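Local coordinates for protein terminase large subunit (Bacillus phage spp1, PDB 2WBN) that drives viral DNA into empty capsids as the large subunit of an ATP-powered packaging motor and cuts the genome with the metal-dependent nuclease domain described here, at residues K187-H190 / T191-T195; N32-E36 / E37-T41; A43-A46 / R47-N50. One frame throughout, in Å; residues are numbered along the deposited sequence.

Contact 1 (K187-H190 / T191-T195)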
loop_
_atom_site.group_PDB
_atom_site.type_symbol
_atom_site.label_atom_id
_atom_site.label_comp_id
_atom_site.label_asym_id
_atom_site.label_seq_id
_atom_site.Cartn_x
_atom_site.Cartn_y
_atom_site.Cartn_z
ATOM N N LYS A 187 11.966 5.063 -5.016
ATOM C CA LYS A 187 12.013 6.402 -4.464
ATOM C C LYS A 187 10.599 6.963 -4.558
ATOM O O LYS A 187 9.918 6.719 -5.550
ATOM C CB LYS A 187 12.999 7.229 -5.296
ATOM C CG LYS A 187 12.855 8.734 -5.219
ATOM C CD LYS A 187 13.983 9.433 -5.974
ATOM C CE LYS A 187 14.082 10.904 -5.575
ATOM N NZ LYS A 187 14.779 11.088 -4.251
ATOM N N ASP A 188 10.150 7.680 -3.525
ATOM C CA ASP A 188 8.793 8.304 -3.555
ATOM C C ASP A 188 7.744 7.204 -3.851
ATOM O O ASP A 188 6.815 7.403 -4.623
ATOM C CB ASP A 188 8.718 9.455 -4.595
ATOM C CG ASP A 188 9.679 10.626 -4.296
ATOM O OD1 ASP A 188 10.162 10.769 -3.153
ATOM O OD2 ASP A 188 9.977 11.403 -5.234
ATOM N N ASN A 189 7.906 6.045 -3.210
ATOM C CA ASN A 189 7.157 4.830 -3.554
ATOM C C ASN A 189 6.720 4.081 -2.316
ATOM O O ASN A 189 6.457 2.882 -2.353
ATOM C CB ASN A 189 8.032 3.903 -4.407
ATOM C CG ASN A 189 9.210 3.338 -3.621
ATOM O OD1 ASN A 189 9.696 3.959 -2.651
ATOM N ND2 ASN A 189 9.672 2.159 -4.023
ATOM N N HIS A 190 6.607 4.798 -1.206
ATOM C CA HIS A 190 6.380 4.156 0.087
ATOM C C HIS A 190 4.988 3.526 0.203
ATOM O O HIS A 190 4.835 2.422 0.773
ATOM C CB HIS A 190 6.684 5.179 1.194
ATOM C CG HIS A 190 7.904 5.992 0.883
ATOM N ND1 HIS A 190 9.168 5.449 0.880
ATOM C CD2 HIS A 190 8.043 7.264 0.438
ATOM C CE1 HIS A 190 10.041 6.364 0.500
ATOM N NE2 HIS A 190 9.386 7.478 0.235
ATOM N N THR A 191 3.973 4.191 -0.364
ATOM C CA THR A 191 2.633 3.623 -0.384
ATOM C C THR A 191 2.499 2.502 -1.422
ATOM O O THR A 191 1.632 1.640 -1.292
ATOM C CB THR A 191 1.515 4.668 -0.691
ATOM O OG1 THR A 191 1.665 5.163 -2.030
ATOM C CG2 THR A 191 1.550 5.820 0.308
ATOM N N ILE A 192 3.337 2.523 -2.449
ATOM C CA ILE A 192 3.339 1.452 -3.457
ATOM C C ILE A 192 3.910 0.177 -2.830
ATOM O O ILE A 192 3.354 -0.910 -2.988
ATOM C CB ILE A 192 4.156 1.826 -4.704
ATOM C CG1 ILE A 192 3.684 3.160 -5.304
ATOM C CG2 ILE A 192 3.995 0.755 -5.789
ATOM C CD1 ILE A 192 4.521 3.654 -6.468
ATOM N N ASP A 193 5.017 0.314 -2.106
ATOM C CA ASP A 193 5.552 -0.806 -1.312
ATOM C C ASP A 193 4.515 -1.359 -0.351
ATOM O O ASP A 193 4.303 -2.561 -0.317
ATOM C CB ASP A 193 6.792 -0.377 -0.525
ATOM C CG ASP A 193 8.030 -0.238 -1.404
ATOM O OD1 ASP A 193 8.052 -0.806 -2.514
ATOM O OD2 ASP A 193 8.990 0.433 -0.972
ATOM N N ALA A 194 3.857 -0.492 0.409
ATOM C CA ALA A 194 2.827 -0.932 1.359
ATOM C C ALA A 194 1.690 -1.671 0.673
ATOM O O ALA A 194 1.176 -2.653 1.209
ATOM C CB ALA A 194 2.291 0.234 2.170
ATOM N N THR A 195 1.285 -1.170 -0.500
ATOM C CA THR A 195 0.285 -1.837 -1.320
ATOM C C THR A 195 0.716 -3.229 -1.811
ATOM O O THR A 195 -0.049 -4.172 -1.713
ATOM C CB THR A 195 -0.094 -0.947 -2.514
ATOM O OG1 THR A 195 -0.567 0.299 -2.004
ATOM C CG2 THR A 195 -1.192 -1.607 -3.373
HETATM O O HOH W 1 8.948 2.186 1.100
#
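N189, H190 and D193 meet where a loop turns into helix 190-198, a worked example of two metal ligands set one turn apart. N189 occupies the N-cap position, yet its side chain makes no capping bond; its contribution to the first turn is its carbonyl. D193 N donates to N189 O over 3.0 Å in an almost straight bond (172°), and I192 N adds a weak one to the same oxygen. The next rung follows at once, where A194 N donates to H190 O at 3.1 Å.

With CG between the backbone N and the carbonyl carbon (chi1 67°), the N189 amide is directed to the flank of the D193 carboxylate. N189 ND2 comes to 3.6 Å from D193 OD2, a packing contact and not a hydrogen bond, and the amide and carboxylate planes are turned 67° apart. The amide nitrogen has a weak bond to D186 instead, while D193 OD1 forms a salt bridge with R196, three residues further along the helix.

H190 and D193 are joined through water. One molecule donates to D193 OD2 at 2.7 Å and lies 3.3 Å from H190 ND1, spanning H190 ND1 and D193 OD2, themselves 5.3 Å apart. Helical bonding thus sets the two residues three positions apart, the salt bridge to R196 holds D193 OD1 and limits rotation of the carboxylate, and OD2 shares a water with the histidine, consistent with the role of both residues as ligands of the second catalytic manganese.

Contact 2 (N32-E36 / E37-T41)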
loop_
_atom_site.group_PDB
_atom_site.type_symbol
_atom_site.label_atom_id
_atom_site.label_comp_id
_atom_site.label_asym_id
_atom_site.label_seq_id
_atom_site.Cartn_x
_atom_site.Cartn_y
_atom_site.Cartn_z
ATOM N N ASN A 32 -3.440 1.902 -15.998
ATOM C CA ASN A 32 -4.694 1.532 -15.325
ATOM C C ASN A 32 -5.219 2.450 -14.201
ATOM O O ASN A 32 -6.238 2.133 -13.578
ATOM C CB ASN A 32 -4.591 0.102 -14.790
ATOM C CG ASN A 32 -3.570 -0.045 -13.691
ATOM O OD1 ASN A 32 -2.939 0.933 -13.306
ATOM N ND2 ASN A 32 -3.406 -1.268 -13.177
ATOM N N LEU A 33 -4.572 3.578 -13.950
ATOM C CA LEU A 33 -4.973 4.444 -12.828
ATOM C C LEU A 33 -6.241 5.219 -13.119
ATOM O O LEU A 33 -6.376 5.775 -14.205
ATOM C CB LEU A 33 -3.865 5.436 -12.455
ATOM C CG LEU A 33 -2.647 4.909 -11.698
ATOM C CD1 LEU A 33 -1.748 6.095 -11.313
ATOM C CD2 LEU A 33 -3.077 4.148 -10.462
ATOM N N GLN A 34 -7.175 5.184 -12.159
ATOM C CA GLN A 34 -8.404 5.951 -12.209
ATOM C C GLN A 34 -8.380 6.890 -10.986
ATOM O O GLN A 34 -8.530 6.458 -9.845
ATOM C CB GLN A 34 -9.608 5.007 -12.230
ATOM C CG GLN A 34 -10.867 5.633 -12.707
ATOM C CD GLN A 34 -10.954 5.865 -14.228
ATOM O OE1 GLN A 34 -11.707 6.716 -14.656
ATOM N NE2 GLN A 34 -10.235 5.079 -15.021
ATOM N N ILE A 35 -8.086 8.161 -11.238
ATOM C CA ILE A 35 -7.802 9.130 -10.178
ATOM C C ILE A 35 -8.645 10.368 -10.393
ATOM O O ILE A 35 -8.519 11.065 -11.416
ATOM C CB ILE A 35 -6.325 9.596 -10.137
ATOM C CG1 ILE A 35 -5.355 8.421 -10.077
ATOM C CG2 ILE A 35 -6.115 10.551 -8.920
ATOM C CD1 ILE A 35 -3.868 8.823 -10.007
ATOM N N GLU A 36 -9.484 10.664 -9.403
ATOM C CA GLU A 36 -10.344 11.828 -9.485
ATOM C C GLU A 36 -10.929 12.089 -8.107
ATOM O O GLU A 36 -11.330 11.156 -7.409
ATOM C CB GLU A 36 -11.444 11.579 -10.492
ATOM C CG GLU A 36 -12.354 12.782 -10.754
ATOM C CD GLU A 36 -13.232 12.572 -11.959
ATOM O OE1 GLU A 36 -14.267 11.864 -11.833
ATOM O OE2 GLU A 36 -12.903 13.148 -13.025
ATOM N N GLU A 37 -10.961 13.357 -7.724
ATOM C CA GLU A 37 -11.530 13.771 -6.444
ATOM C C GLU A 37 -13.004 13.392 -6.408
ATOM O O GLU A 37 -13.740 13.660 -7.357
ATOM C CB GLU A 37 -11.370 15.285 -6.212
ATOM C CG GLU A 37 -9.919 15.750 -6.040
ATOM C CD GLU A 37 -9.792 17.200 -5.577
ATOM O OE1 GLU A 37 -10.737 17.976 -5.784
ATOM O OE2 GLU A 37 -8.750 17.555 -4.991
ATOM N N GLY A 38 -13.411 12.755 -5.309
ATOM C CA GLY A 38 -14.760 12.249 -5.150
ATOM C C GLY A 38 -15.110 10.944 -5.838
ATOM O O GLY A 38 -16.238 10.514 -5.745
ATOM N N ILE A 39 -14.162 10.298 -6.515
ATOM C CA ILE A 39 -14.460 9.094 -7.294
ATOM C C ILE A 39 -14.901 7.905 -6.416
ATOM O O ILE A 39 -15.545 6.981 -6.908
ATOM C CB ILE A 39 -13.236 8.697 -8.180
ATOM C CG1 ILE A 39 -13.652 7.822 -9.361
ATOM C CG2 ILE A 39 -12.124 8.037 -7.323
ATOM C CD1 ILE A 39 -12.503 7.615 -10.362
ATOM N N ILE A 40 -14.557 7.921 -5.126
ATOM C CA ILE A 40 -15.060 6.911 -4.182
ATOM C C ILE A 40 -15.999 7.596 -3.185
ATOM O O ILE A 40 -15.577 8.506 -2.478
ATOM C CB ILE A 40 -13.912 6.198 -3.426
ATOM C CG1 ILE A 40 -13.037 5.408 -4.414
ATOM C CG2 ILE A 40 -14.477 5.263 -2.360
ATOM C CD1 ILE A 40 -11.660 5.041 -3.900
ATOM N N THR A 41 -17.269 7.176 -3.150
ATOM C CA THR A 41 -18.265 7.785 -2.249
ATOM C C THR A 41 -18.242 7.156 -0.854
ATOM O O THR A 41 -17.740 6.042 -0.636
ATOM C CB THR A 41 -19.720 7.675 -2.793
ATOM O OG1 THR A 41 -20.077 6.296 -2.917
ATOM C CG2 THR A 41 -19.888 8.385 -4.151
HETATM O O HOH W 2 -15.618 12.172 -9.019
#
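I39 carries its CG1 branch anti to the backbone N (chi1 -158°) and continues it almost fully extended, which sends CD1 back along the preceding strand to Q34. Q34 is bent at its second torsion, and the two side chains cross at about a right angle. The touching atoms are aliphatic: I39 CD1 approaches Q34 CG to 3.5 Å and passes E36 CB at 4.1 Å. A methyl end thus lies against two side chains of alternate residues on one side of strand 33-35 and its extension.

The other branch, CG2, sits between the backbone N and the carbonyl carbon, and this places it 3.2 Å from E36 O. That oxygen is also the acceptor for I39 N, in a bond of 3.1 Å whose donor stands 44° out of the carbonyl plane, above it and off the lone-pair direction. One residue consequently meets the same carbonyl with its amide and with its side chain.

The E36 chain is extended beyond CG, and a water links its end to the bend: it donates to E36 OE1 at 3.1 Å and to E37 O at 2.9 Å. D156, just after strand 152-155, accepts from G38 N and I40 N with its two carboxylate oxygens, and I39 also packs on V154, tying the bend to that neighbouring strand.

The backbone forms a type II beta turn from E36 to I39, closed by the I39 N to E36 O bond, with G38 at the third position at positive phi, as is classical for this class. It follows strand 33-35, at one edge of the mixed sheet in an RNase H-like nuclease domain, and leads toward helix 42-47.

Contact 3 (A43-A46 / R47-N50)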
loop_
_atom_site.group_PDB
_atom_site.type_symbol
_atom_site.label_atom_id
_atom_site.label_comp_id
_atom_site.label_asym_id
_atom_site.label_seq_id
_atom_site.Cartn_x
_atom_site.Cartn_y
_atom_site.Cartn_z
ATOM N N ALA A 43 -20.792 6.012 0.628
ATOM C CA ALA A 43 -21.659 4.843 0.519
ATOM C C ALA A 43 -20.882 3.631 0.042
ATOM O O ALA A 43 -21.089 2.526 0.539
ATOM C CB ALA A 43 -22.820 5.133 -0.420
ATOM N N GLU A 44 -19.980 3.843 -0.911
ATOM C CA GLU A 44 -19.126 2.779 -1.414
ATOM C C GLU A 44 -18.193 2.237 -0.340
ATOM O O GLU A 44 -18.051 1.028 -0.198
ATOM C CB GLU A 44 -18.272 3.274 -2.576
ATOM C CG GLU A 44 -19.017 3.538 -3.858
ATOM C CD GLU A 44 -18.058 3.988 -4.926
ATOM O OE1 GLU A 44 -17.415 3.111 -5.546
ATOM O OE2 GLU A 44 -17.901 5.213 -5.099
ATOM N N VAL A 45 -17.540 3.137 0.390
ATOM C CA VAL A 45 -16.646 2.750 1.476
ATOM C C VAL A 45 -17.441 1.951 2.495
ATOM O O VAL A 45 -16.939 1.004 3.069
ATOM C CB VAL A 45 -15.984 3.979 2.154
ATOM C CG1 VAL A 45 -15.250 3.572 3.432
ATOM C CG2 VAL A 45 -15.027 4.684 1.174
ATOM N N ALA A 46 -18.699 2.320 2.696
ATOM C CA ALA A 46 -19.565 1.575 3.599
ATOM C C ALA A 46 -19.758 0.101 3.176
ATOM O O ALA A 46 -19.831 -0.760 4.040
ATOM C CB ALA A 46 -20.891 2.274 3.735
ATOM N N ARG A 47 -19.809 -0.184 1.869
ATOM C CA ARG A 47 -20.043 -1.553 1.354
ATOM C C ARG A 47 -18.793 -2.403 1.176
ATOM O O ARG A 47 -18.880 -3.628 1.229
ATOM C CB ARG A 47 -20.732 -1.534 -0.015
ATOM C CG ARG A 47 -22.022 -0.769 -0.088
ATOM C CD ARG A 47 -22.737 -1.013 -1.420
ATOM N NE ARG A 47 -23.051 0.260 -2.078
ATOM C CZ ARG A 47 -22.388 0.788 -3.107
ATOM N NH1 ARG A 47 -21.371 0.146 -3.674
ATOM N NH2 ARG A 47 -22.766 1.969 -3.595
ATOM N N PHE A 48 -17.651 -1.778 0.902
ATOM C CA PHE A 48 -16.434 -2.538 0.626
ATOM C C PHE A 48 -16.184 -3.537 1.738
ATOM O O PHE A 48 -16.172 -3.173 2.920
ATOM C CB PHE A 48 -15.204 -1.631 0.511
ATOM C CG PHE A 48 -15.208 -0.709 -0.690
ATOM C CD1 PHE A 48 -15.831 -1.061 -1.877
ATOM C CD2 PHE A 48 -14.535 0.508 -0.632
ATOM C CE1 PHE A 48 -15.816 -0.198 -2.981
ATOM C CE2 PHE A 48 -14.521 1.372 -1.732
ATOM C CZ PHE A 48 -15.161 1.009 -2.906
ATOM N N ASP A 49 -15.974 -4.794 1.365
ATOM C CA ASP A 49 -15.802 -5.848 2.363
ATOM C C ASP A 49 -14.785 -6.922 1.951
ATOM O O ASP A 49 -14.868 -8.064 2.383
ATOM C CB ASP A 49 -17.169 -6.468 2.695
ATOM C CG ASP A 49 -17.390 -6.629 4.198
ATOM O OD1 ASP A 49 -16.432 -6.406 4.988
ATOM O OD2 ASP A 49 -18.525 -6.967 4.588
ATOM N N ASN A 50 -13.821 -6.538 1.122
ATOM C CA ASN A 50 -12.710 -7.405 0.775
ATOM C C ASN A 50 -11.448 -6.566 0.976
ATOM O O ASN A 50 -10.749 -6.193 0.031
ATOM C CB ASN A 50 -12.850 -7.925 -0.656
ATOM C CG ASN A 50 -11.933 -9.095 -0.948
ATOM O OD1 ASN A 50 -11.481 -9.784 -0.040
ATOM N ND2 ASN A 50 -11.664 -9.332 -2.223
#
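E44 and F48 meet at the C-terminal end of helix 42-47, a short helix on the surface of the nuclease domain just ahead of strand 51-56, and they illustrate how a helix comes to a close. F48 is the first residue to leave helical backbone angles.

Among the hydrogen bonds, one acceptor dominates. E44 O takes F48 N at 3.0 Å, nearly in line with its C=O bond, and R47 N at the same length from well above the carbonyl plane (65° out of it). R47 N also makes a weak bond to A43 O, so the i+3 bond from R47 N to E44 O sits beside two i+4 bonds, a 3-10-like feature of the last turn.

Charged groups lie close without pairing. The R47 chain bends at chi3 (-127°) and folds back over the helix, laying one guanidinium face toward A43 O and E44 CA; the carboxylate and guanidinium planes differ by 26°. E44 OE1 and R47 NH1 remain 5.3 Å apart, and E44 OE2 instead accepts from T41 N at the start of the helix.

Among the nonpolar contacts, E44 and F48 run side by side, with E44 CB 3.9 Å from F48 CZ, and V45 CG2 lies 4.4 Å from F48 CE2. V45 and F48 also touch I81 of strand 77-86, and the phenyl ring stacks with H70.

The F48 ring also presents a face to its own hydrogen-bond acceptor: E44 O sits 3.3 Å above the ring plane, over the centre.

Overall arrangement
Contacts 2 and 3 follow each other in the chain and touch, with centres about 15 Å apart. I40 joins them: its CG2 lies 3.6 Å from V45 CG2 and 3.9 Å from F48 CE2, so the residue just after the turn packs against the helix and the phenylalanine that follows it. Contact 1 is separate, its centre about 19 Å from that of contact 2 and about 24 Å from that of contact 3, and it alone holds metal ligands. There the D193 side chain comes within about 4 Å of D56 and about 7 Å of D111, the other manganese-binding residues. Strand 51-56, which follows contact 3, ends at D56 and so connects the peripheral pair to the catalytic centre through the sheet.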